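Local coordinates for beta-galactosidase (Bacteroides thetaiotaomicron, PDB 5MUI), which probably hydrolyses beta-L-arabinofuranosyl linkages in rhamnogalacturonan II side chains, as a glycoside hydrolase of plant-pectin breakdown in a gut bacterium, at residues A[123-128]-A[205-210]; A[268-273]-A[288-293]; A[299-304]-A[333-338]. All coordinates share one frame; numbering follows the deposited sequence.

Contact 1 of 3, residues A[123-128]-A[205-210]. With FUB (beta-L-arabinofuranose), chain B; 8PK (4-O-[(1R)-1-hydroxyethyl]-2-O-methyl-alpha-L-fucopyranose), chain C.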
# COMPACT_ATOMS: atom_id res chain seq x y z
N GLY A 123 -11.30 -0.79 -2.32
CA GLY A 123 -9.88 -0.61 -2.70
C GLY A 123 -9.01 -1.63 -1.99
O GLY A 123 -8.68 -1.46 -0.81
N GLY A 124 -8.60 -2.67 -2.72
CA GLY A 124 -8.02 -3.87 -2.13
C GLY A 124 -6.52 -4.13 -2.23
O GLY A 124 -5.84 -3.67 -3.16
N PHE A 125 -6.05 -4.91 -1.25
CA PHE A 125 -4.63 -5.21 -1.03
C PHE A 125 -4.52 -6.69 -0.70
O PHE A 125 -4.92 -7.11 0.41
CB PHE A 125 -4.07 -4.38 0.14
CG PHE A 125 -4.52 -2.96 0.12
CD1 PHE A 125 -3.96 -2.04 -0.75
CD2 PHE A 125 -5.53 -2.53 0.97
CE1 PHE A 125 -4.40 -0.71 -0.75
CE2 PHE A 125 -5.97 -1.23 0.96
CZ PHE A 125 -5.41 -0.32 0.10
N PRO A 126 -4.04 -7.50 -1.66
CA PRO A 126 -3.84 -8.94 -1.40
C PRO A 126 -3.06 -9.27 -0.11
O PRO A 126 -2.16 -8.54 0.27
CB PRO A 126 -3.12 -9.42 -2.65
CG PRO A 126 -3.66 -8.51 -3.75
CD PRO A 126 -3.81 -7.17 -3.08
N ALA A 127 -3.47 -10.35 0.56
CA ALA A 127 -2.99 -10.72 1.91
C ALA A 127 -2.10 -11.98 1.87
O ALA A 127 -2.13 -12.75 0.90
CB ALA A 127 -4.17 -10.99 2.83
N LEU A 128 -1.35 -12.17 2.95
CA LEU A 128 -0.49 -13.36 3.13
C LEU A 128 0.60 -13.52 2.06
O LEU A 128 0.84 -14.65 1.53
CB LEU A 128 -1.33 -14.64 3.26
CG LEU A 128 -2.58 -14.58 4.14
CD1 LEU A 128 -3.20 -15.98 4.19
CD2 LEU A 128 -2.33 -14.06 5.54
N GLN A 205 -9.81 4.91 8.80
CA GLN A 205 -8.74 3.93 8.56
C GLN A 205 -8.38 4.00 7.09
O GLN A 205 -9.18 4.51 6.28
CB GLN A 205 -9.18 2.52 9.01
CG GLN A 205 -9.27 2.40 10.54
CD GLN A 205 -10.28 1.40 11.09
OE1 GLN A 205 -10.15 0.97 12.26
NE2 GLN A 205 -11.26 1.00 10.29
N TYR A 206 -7.16 3.56 6.75
CA TYR A 206 -6.67 3.58 5.39
C TYR A 206 -6.13 2.21 4.97
O TYR A 206 -6.81 1.21 5.20
CB TYR A 206 -5.65 4.70 5.21
CG TYR A 206 -6.18 6.10 5.29
CD1 TYR A 206 -6.97 6.64 4.25
CD2 TYR A 206 -5.86 6.91 6.39
CE1 TYR A 206 -7.44 7.96 4.33
CE2 TYR A 206 -6.32 8.21 6.47
CZ TYR A 206 -7.10 8.73 5.46
OH TYR A 206 -7.50 10.05 5.61
N LYS A 207 -4.96 2.14 4.34
CA LYS A 207 -4.40 0.86 3.85
C LYS A 207 -4.08 -0.14 4.97
O LYS A 207 -3.60 0.25 6.04
CB LYS A 207 -3.13 1.10 3.00
CG LYS A 207 -2.49 -0.23 2.57
CD LYS A 207 -1.39 -0.11 1.56
CE LYS A 207 -0.93 -1.53 1.21
NZ LYS A 207 0.07 -1.38 0.13
N SER A 208 -4.34 -1.43 4.71
CA SER A 208 -3.94 -2.53 5.59
C SER A 208 -3.26 -3.62 4.79
O SER A 208 -3.55 -3.80 3.60
CB SER A 208 -5.15 -3.13 6.30
OG SER A 208 -6.18 -3.46 5.37
N THR A 209 -2.35 -4.36 5.43
CA THR A 209 -1.82 -5.60 4.87
C THR A 209 -1.74 -6.64 5.99
O THR A 209 -1.27 -6.33 7.07
CB THR A 209 -0.40 -5.47 4.25
OG1 THR A 209 -0.40 -4.50 3.21
CG2 THR A 209 0.00 -6.78 3.59
N VAL A 210 -2.16 -7.86 5.69
CA VAL A 210 -2.06 -8.98 6.65
C VAL A 210 -0.94 -9.98 6.26
O VAL A 210 -0.88 -10.43 5.13
CB VAL A 210 -3.37 -9.75 6.79
CG1 VAL A 210 -3.21 -10.92 7.77
CG2 VAL A 210 -4.53 -8.83 7.21
O5 FUB B . -2.63 4.61 -0.36
C5 FUB B . -4.00 4.70 0.10
C4 FUB B . -4.29 5.71 1.21
O4 FUB B . -4.78 6.96 0.68
C3 FUB B . -3.14 6.10 2.12
O3 FUB B . -2.92 5.11 3.15
C2 FUB B . -3.62 7.45 2.66
O2 FUB B . -2.56 8.28 3.16
C1 FUB B . -4.42 8.08 1.51
O9 8PK C . -13.08 13.76 7.90
C8 8PK C . -12.08 12.75 7.95
C10 8PK C . -12.75 11.38 7.82
O4 8PK C . -11.11 12.96 6.92
C4 8PK C . -10.39 14.22 6.97
C5 8PK C . -10.05 14.64 5.54
C6 8PK C . -11.29 14.56 4.66
O5 8PK C . -9.04 13.80 4.95
C3 8PK C . -9.12 14.12 7.81
O3 8PK C . -9.41 13.70 9.15
C2 8PK C . -8.14 13.14 7.15
O2 8PK C . -6.93 12.99 7.93
C7 8PK C . -6.89 11.82 8.77
C1 8PK C . -7.84 13.64 5.71
O HOH W 1 -3.86 -7.63 3.14
O HOH W 2 -0.84 -6.09 0.14
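Phe125 and Lys207 make the tight part of this contact. The CG methylene of Lys207 stands almost straight above the middle of the ring, 3.8 Å from the Phe125 centroid and 8° off the normal, a CH-pi contact. Because CG is anti to the backbone N (chi1 176°) and the rest of the chain is extended, the lysine travels on across the same face, and its CE passes 3.6 Å from Phe125 CD1. On the CB side of the ring, Ser208 O approaches Phe125 CD2 obliquely at 3.5 Å.

The two strands, 121-126 and 204-212, are the inner strands of neighbouring blades in a five-bladed beta-propeller, and they run in roughly the same direction. Tyr206 and Lys207 belong to the glycan pocket at its centre; C2 of the arabinofuranose lies over the rim of one face of the Tyr206 ring.

Further along, the strands are joined more loosely, through water. Water 1 donates to Phe125 O and accepts from Val210 N at 3.1 Å, bridging the two backbones. Water 2 donates to Pro126 O at 2.8 Å but reaches Thr209 OG1 only weakly. A direct hydrogen bond comes at Leu128, whose N gives a fairly straight bond (162°) to Val210 O at 2.8 Å. There Leu128 CD2 and Val210 CG1 lie side by side, 4.0 Å apart.

Contact 2 of 3, residues A[268-273]-A[288-293]. With FUB (beta-L-arabinofuranose), chain B; GAL (beta-D-galactopyranose), chain D.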
# COMPACT_ATOMS: atom_id res chain seq x y z
N GLY A 268 -0.13 17.59 10.73
CA GLY A 268 -0.64 17.06 9.46
C GLY A 268 0.29 16.13 8.69
O GLY A 268 -0.01 15.81 7.53
N THR A 269 1.39 15.68 9.30
CA THR A 269 2.32 14.74 8.65
C THR A 269 1.68 13.36 8.51
O THR A 269 0.96 12.90 9.42
CB THR A 269 3.65 14.63 9.41
OG1 THR A 269 4.30 15.90 9.42
CG2 THR A 269 4.60 13.68 8.75
N ILE A 270 1.91 12.74 7.35
CA ILE A 270 1.37 11.42 6.99
C ILE A 270 2.54 10.43 6.95
O ILE A 270 3.56 10.67 6.30
CB ILE A 270 0.67 11.43 5.61
CG1 ILE A 270 -0.64 12.25 5.68
CG2 ILE A 270 0.43 9.99 5.10
CD1 ILE A 270 -1.27 12.62 4.35
N THR A 271 2.40 9.35 7.70
CA THR A 271 3.23 8.15 7.59
C THR A 271 2.29 6.98 7.24
O THR A 271 1.29 6.73 7.98
CB THR A 271 3.96 7.90 8.92
OG1 THR A 271 4.64 9.11 9.31
CG2 THR A 271 4.94 6.76 8.80
N GLY A 272 2.58 6.29 6.14
CA GLY A 272 1.63 5.33 5.62
C GLY A 272 2.10 4.23 4.69
O GLY A 272 3.29 4.12 4.34
N ASP A 273 1.11 3.43 4.30
CA ASP A 273 1.24 2.28 3.36
C ASP A 273 2.48 1.44 3.65
O ASP A 273 3.38 1.30 2.78
CB ASP A 273 1.17 2.75 1.88
CG ASP A 273 -0.24 3.26 1.47
OD1 ASP A 273 -1.01 3.72 2.34
OD2 ASP A 273 -0.57 3.23 0.27
N PHE A 288 5.76 5.36 2.92
CA PHE A 288 5.81 6.71 2.38
C PHE A 288 5.49 7.71 3.49
O PHE A 288 4.81 7.39 4.49
CB PHE A 288 4.87 6.88 1.17
CG PHE A 288 3.44 7.30 1.51
CD1 PHE A 288 2.46 6.35 1.77
CD2 PHE A 288 3.08 8.64 1.52
CE1 PHE A 288 1.15 6.72 2.03
CE2 PHE A 288 1.76 9.02 1.79
CZ PHE A 288 0.81 8.07 2.05
N SER A 289 5.98 8.91 3.29
CA SER A 289 5.58 10.05 4.10
C SER A 289 5.21 11.24 3.21
O SER A 289 5.68 11.34 2.08
CB SER A 289 6.66 10.38 5.13
OG SER A 289 6.18 11.37 6.02
N ALA A 290 4.29 12.08 3.69
CA ALA A 290 3.94 13.30 3.02
C ALA A 290 3.80 14.44 4.04
O ALA A 290 3.43 14.19 5.21
CB ALA A 290 2.67 13.14 2.25
N PHE A 291 4.09 15.67 3.59
CA PHE A 291 3.95 16.90 4.44
C PHE A 291 4.84 16.85 5.67
O PHE A 291 4.45 17.26 6.77
CB PHE A 291 2.46 17.15 4.80
CG PHE A 291 1.56 17.02 3.63
CD1 PHE A 291 1.76 17.83 2.50
CD2 PHE A 291 0.56 16.07 3.59
CE1 PHE A 291 0.96 17.68 1.37
CE2 PHE A 291 -0.24 15.91 2.48
CZ PHE A 291 -0.05 16.72 1.37
N GLU A 292 6.03 16.32 5.46
CA GLU A 292 7.08 16.25 6.47
C GLU A 292 7.92 17.54 6.35
O GLU A 292 8.50 17.81 5.29
CB GLU A 292 7.91 14.98 6.26
CG GLU A 292 9.28 14.94 6.93
CD GLU A 292 9.24 15.01 8.45
OE1 GLU A 292 8.47 14.23 9.08
OE2 GLU A 292 10.02 15.82 9.02
N PRO A 293 7.99 18.34 7.43
CA PRO A 293 8.64 19.66 7.26
C PRO A 293 10.14 19.63 6.94
O PRO A 293 10.66 20.59 6.40
CB PRO A 293 8.36 20.38 8.60
CG PRO A 293 7.83 19.36 9.53
CD PRO A 293 7.20 18.29 8.68
O5 FUB B . -2.63 4.61 -0.36
C5 FUB B . -4.00 4.70 0.10
C4 FUB B . -4.29 5.71 1.21
O4 FUB B . -4.78 6.96 0.68
C3 FUB B . -3.14 6.10 2.12
O3 FUB B . -2.92 5.11 3.15
C2 FUB B . -3.62 7.45 2.66
O2 FUB B . -2.56 8.28 3.16
C1 FUB B . -4.42 8.08 1.51
C1 GAL D . -6.48 16.97 4.80
C2 GAL D . -6.41 15.44 4.75
C3 GAL D . -4.96 14.97 4.62
C4 GAL D . -4.28 15.68 3.44
C5 GAL D . -4.37 17.18 3.73
C6 GAL D . -3.58 18.02 2.72
O2 GAL D . -7.14 14.89 5.74
O3 GAL D . -4.94 13.55 4.42
O4 GAL D . -4.87 15.42 2.24
O5 GAL D . -5.76 17.55 3.72
O6 GAL D . -4.17 19.31 2.68
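Ile270 is the bump here, wedged between Phe288 and Phe291 on one face of a beta hairpin, strands 270-279 and 282-290, which begins a blade of the propeller. Its CG2 presses on Phe288 CZ at 3.6 Å, while CD1 meets the edge of the Phe291 ring at CE2, 3.9 Å away. Ala290 CB sits beneath the rim of one face of that second ring. Phe288 has CG between its backbone N and carbonyl carbon (chi1 89°), which folds the ring over Gly272 into the place a side chain would need.

Between the strands, hydroxyls add to the backbone ladder. Ile270 O is gripped by Ala290 N and by Ser289 OG (2.7 Å), arriving from opposite faces of its plane. Thr269 OG1 donates to Phe291 O at 3.0 Å from above the carbonyl plane, and its CG2 packs near Ser289 OG. A valine in place of Thr269 would probably leave Phe291 O without that donor and the bend after Ala290 less firmly tied.

Beyond Phe288, whose edge faces O2 of the arabinofuranose, Asp273 takes two sugar hydroxyls, one on each oxygen: O3 on OD1 at a very short 2.5 Å, and O5 on OD2 at 2.6 Å.

Contact 3 of 3, residues A[299-304]-A[333-338]. With RAM (alpha-L-rhamnopyranose), chain E; FUB (beta-L-arabinofuranose), chain B.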
# COMPACT_ATOMS: atom_id res chain seq x y z
N ALA A 299 5.96 14.55 -1.02
CA ALA A 299 5.76 13.14 -0.66
C ALA A 299 6.87 12.30 -1.27
O ALA A 299 7.37 12.64 -2.34
CB ALA A 299 4.39 12.64 -1.10
N PHE A 300 7.24 11.22 -0.59
CA PHE A 300 8.46 10.46 -0.92
C PHE A 300 8.40 9.07 -0.27
O PHE A 300 7.58 8.84 0.64
CB PHE A 300 9.72 11.20 -0.43
CG PHE A 300 9.70 11.51 1.05
CD1 PHE A 300 9.00 12.60 1.52
CD2 PHE A 300 10.32 10.68 1.96
CE1 PHE A 300 8.96 12.88 2.88
CE2 PHE A 300 10.28 10.96 3.34
CZ PHE A 300 9.60 12.05 3.79
N ASN A 301 9.29 8.16 -0.71
CA ASN A 301 9.43 6.83 -0.11
C ASN A 301 10.80 6.67 0.54
O ASN A 301 11.81 7.18 0.04
CB ASN A 301 9.27 5.70 -1.15
CG ASN A 301 7.84 5.54 -1.69
OD1 ASN A 301 6.84 5.89 -1.04
ND2 ASN A 301 7.74 4.95 -2.86
N THR A 302 10.80 5.98 1.66
CA THR A 302 12.01 5.59 2.40
C THR A 302 11.75 4.27 3.16
O THR A 302 10.79 3.53 2.83
CB THR A 302 12.55 6.77 3.28
OG1 THR A 302 13.83 6.44 3.81
CG2 THR A 302 11.62 7.11 4.39
N PHE A 303 12.61 3.90 4.11
CA PHE A 303 12.43 2.64 4.81
C PHE A 303 12.83 2.72 6.28
O PHE A 303 13.54 3.65 6.68
CB PHE A 303 13.21 1.49 4.12
CG PHE A 303 14.71 1.54 4.34
CD1 PHE A 303 15.50 2.35 3.55
CD2 PHE A 303 15.32 0.75 5.31
CE1 PHE A 303 16.89 2.40 3.74
CE2 PHE A 303 16.71 0.82 5.51
CZ PHE A 303 17.48 1.65 4.73
N ALA A 304 12.33 1.75 7.07
CA ALA A 304 12.76 1.53 8.45
C ALA A 304 13.05 0.06 8.65
O ALA A 304 12.69 -0.77 7.80
CB ALA A 304 11.70 2.02 9.46
N HIS A 333 5.45 8.38 -4.44
CA HIS A 333 5.02 7.83 -3.18
C HIS A 333 4.20 6.56 -3.25
O HIS A 333 3.54 6.31 -4.25
CB HIS A 333 4.29 8.92 -2.36
CG HIS A 333 2.91 9.27 -2.83
ND1 HIS A 333 2.47 9.06 -4.12
CD2 HIS A 333 1.87 9.83 -2.15
CE1 HIS A 333 1.20 9.47 -4.21
NE2 HIS A 333 0.82 9.94 -3.04
N LYS A 334 4.26 5.80 -2.16
CA LYS A 334 3.62 4.50 -1.98
C LYS A 334 4.51 3.41 -2.63
O LYS A 334 5.14 3.68 -3.65
CB LYS A 334 2.17 4.50 -2.44
CG LYS A 334 1.39 5.65 -1.80
CD LYS A 334 -0.06 5.63 -2.21
CE LYS A 334 -0.80 6.84 -1.68
NZ LYS A 334 -2.24 6.76 -2.01
N SER A 335 4.64 2.24 -2.00
CA SER A 335 5.70 1.28 -2.38
C SER A 335 5.20 -0.16 -2.53
O SER A 335 4.41 -0.66 -1.71
CB SER A 335 6.83 1.23 -1.34
OG SER A 335 7.56 2.43 -1.19
N TYR A 336 5.69 -0.82 -3.56
CA TYR A 336 5.76 -2.28 -3.55
C TYR A 336 7.10 -2.63 -4.20
O TYR A 336 7.40 -2.11 -5.27
CB TYR A 336 4.60 -2.96 -4.28
CG TYR A 336 4.28 -4.27 -3.67
CD1 TYR A 336 5.01 -5.40 -3.98
CD2 TYR A 336 3.31 -4.37 -2.67
CE1 TYR A 336 4.76 -6.62 -3.35
CE2 TYR A 336 3.04 -5.58 -2.04
CZ TYR A 336 3.76 -6.70 -2.39
OH TYR A 336 3.48 -7.90 -1.78
N VAL A 337 7.90 -3.49 -3.56
CA VAL A 337 9.28 -3.76 -3.99
C VAL A 337 9.52 -5.27 -4.27
O VAL A 337 9.21 -6.12 -3.42
CB VAL A 337 10.30 -3.22 -2.97
CG1 VAL A 337 11.72 -3.29 -3.53
CG2 VAL A 337 9.99 -1.77 -2.61
N ILE A 338 10.01 -5.59 -5.47
CA ILE A 338 10.28 -6.96 -5.92
C ILE A 338 11.79 -7.04 -6.24
O ILE A 338 12.29 -6.20 -7.01
CB ILE A 338 9.50 -7.29 -7.22
CG1 ILE A 338 7.96 -7.21 -7.03
CG2 ILE A 338 9.90 -8.66 -7.78
CD1 ILE A 338 7.37 -8.15 -6.01
C1 RAM E . -4.06 11.39 0.88
C2 RAM E . -4.21 10.11 0.03
C3 RAM E . -3.59 10.33 -1.35
C4 RAM E . -2.11 10.72 -1.21
C5 RAM E . -1.96 11.93 -0.25
C6 RAM E . -0.50 12.22 0.10
O2 RAM E . -3.69 9.06 0.73
O3 RAM E . -3.76 9.10 -2.09
O4 RAM E . -1.53 10.99 -2.51
O5 RAM E . -2.66 11.74 0.98
O5 FUB B . -2.63 4.61 -0.36
C5 FUB B . -4.00 4.70 0.10
C4 FUB B . -4.29 5.71 1.21
O4 FUB B . -4.78 6.96 0.68
C3 FUB B . -3.14 6.10 2.12
O3 FUB B . -2.92 5.11 3.15
C2 FUB B . -3.62 7.45 2.66
O2 FUB B . -2.56 8.28 3.16
C1 FUB B . -4.42 8.08 1.51
O HOH W 3 9.88 2.77 0.21
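With CG anti to its carbonyl carbon (chi1 -70°), Asn301 swings its amide across to the backbone of Lys334, while His333, whose CG lies between N and carbonyl carbon (chi1 74°), turns its imidazole past Ala299 toward the sugar. The two strands are parts of neighbouring propeller blades: 299-306 is the third strand of one, and 331-340 is the inner strand of the next. They never pair as a sheet, and the Asn301 side chain bridges them instead.

Both ends of that amide are used on one residue. OD1 of Asn301 takes a weak bond from Lys334 N at 2.8 Å, and ND2 gives a better one to Lys334 O at 3.0 Å, though from well above the carbonyl plane. This holds the amide against rotation. Beside it, water 3 donates to Thr302 O and is bonded to Ser335 OG at 2.7 Å; Ser335 OG also bonds to His346. Ala299 CB fits against the imidazole, 3.9 Å from His333 CD2.

The same strand presents two glycan-binding groups. His333 is held at ND1 by the carbonyl of Cys349 and touched at its ring by Phe288, edge to face. Lys334 CE lies over one face of the His333 ring, and its extended chain carries NZ on to a salt bridge with Asp61. NZ also donates to O5 of the arabinofuranose at 2.7 Å and to O3 of the rhamnose at 2.8 Å. At the imidazole edge, His333 NE2 and rhamnose O4 are 2.6 Å apart in a nearly straight bond (178°).

Following the chain from the N terminus, the contacts come in series, with none nested or crossed. Contact 1 closes a span of 76 residues, the rest of one blade, by joining its inner strand to that of the next. Contact 2 closes a short hairpin of 14 intervening residues inside the following blade. Contact 3 spans 28 residues from that same blade to the last one, which is completed by the N-terminal strand 45-51 and so shuts the ring. Ser289 O and Phe300 N probably hydrogen-bond, tying contact 2 to contact 3, and Lys207 CB packs on Asp273 between contacts 1 and 2. All three meet around one arabinofuranose.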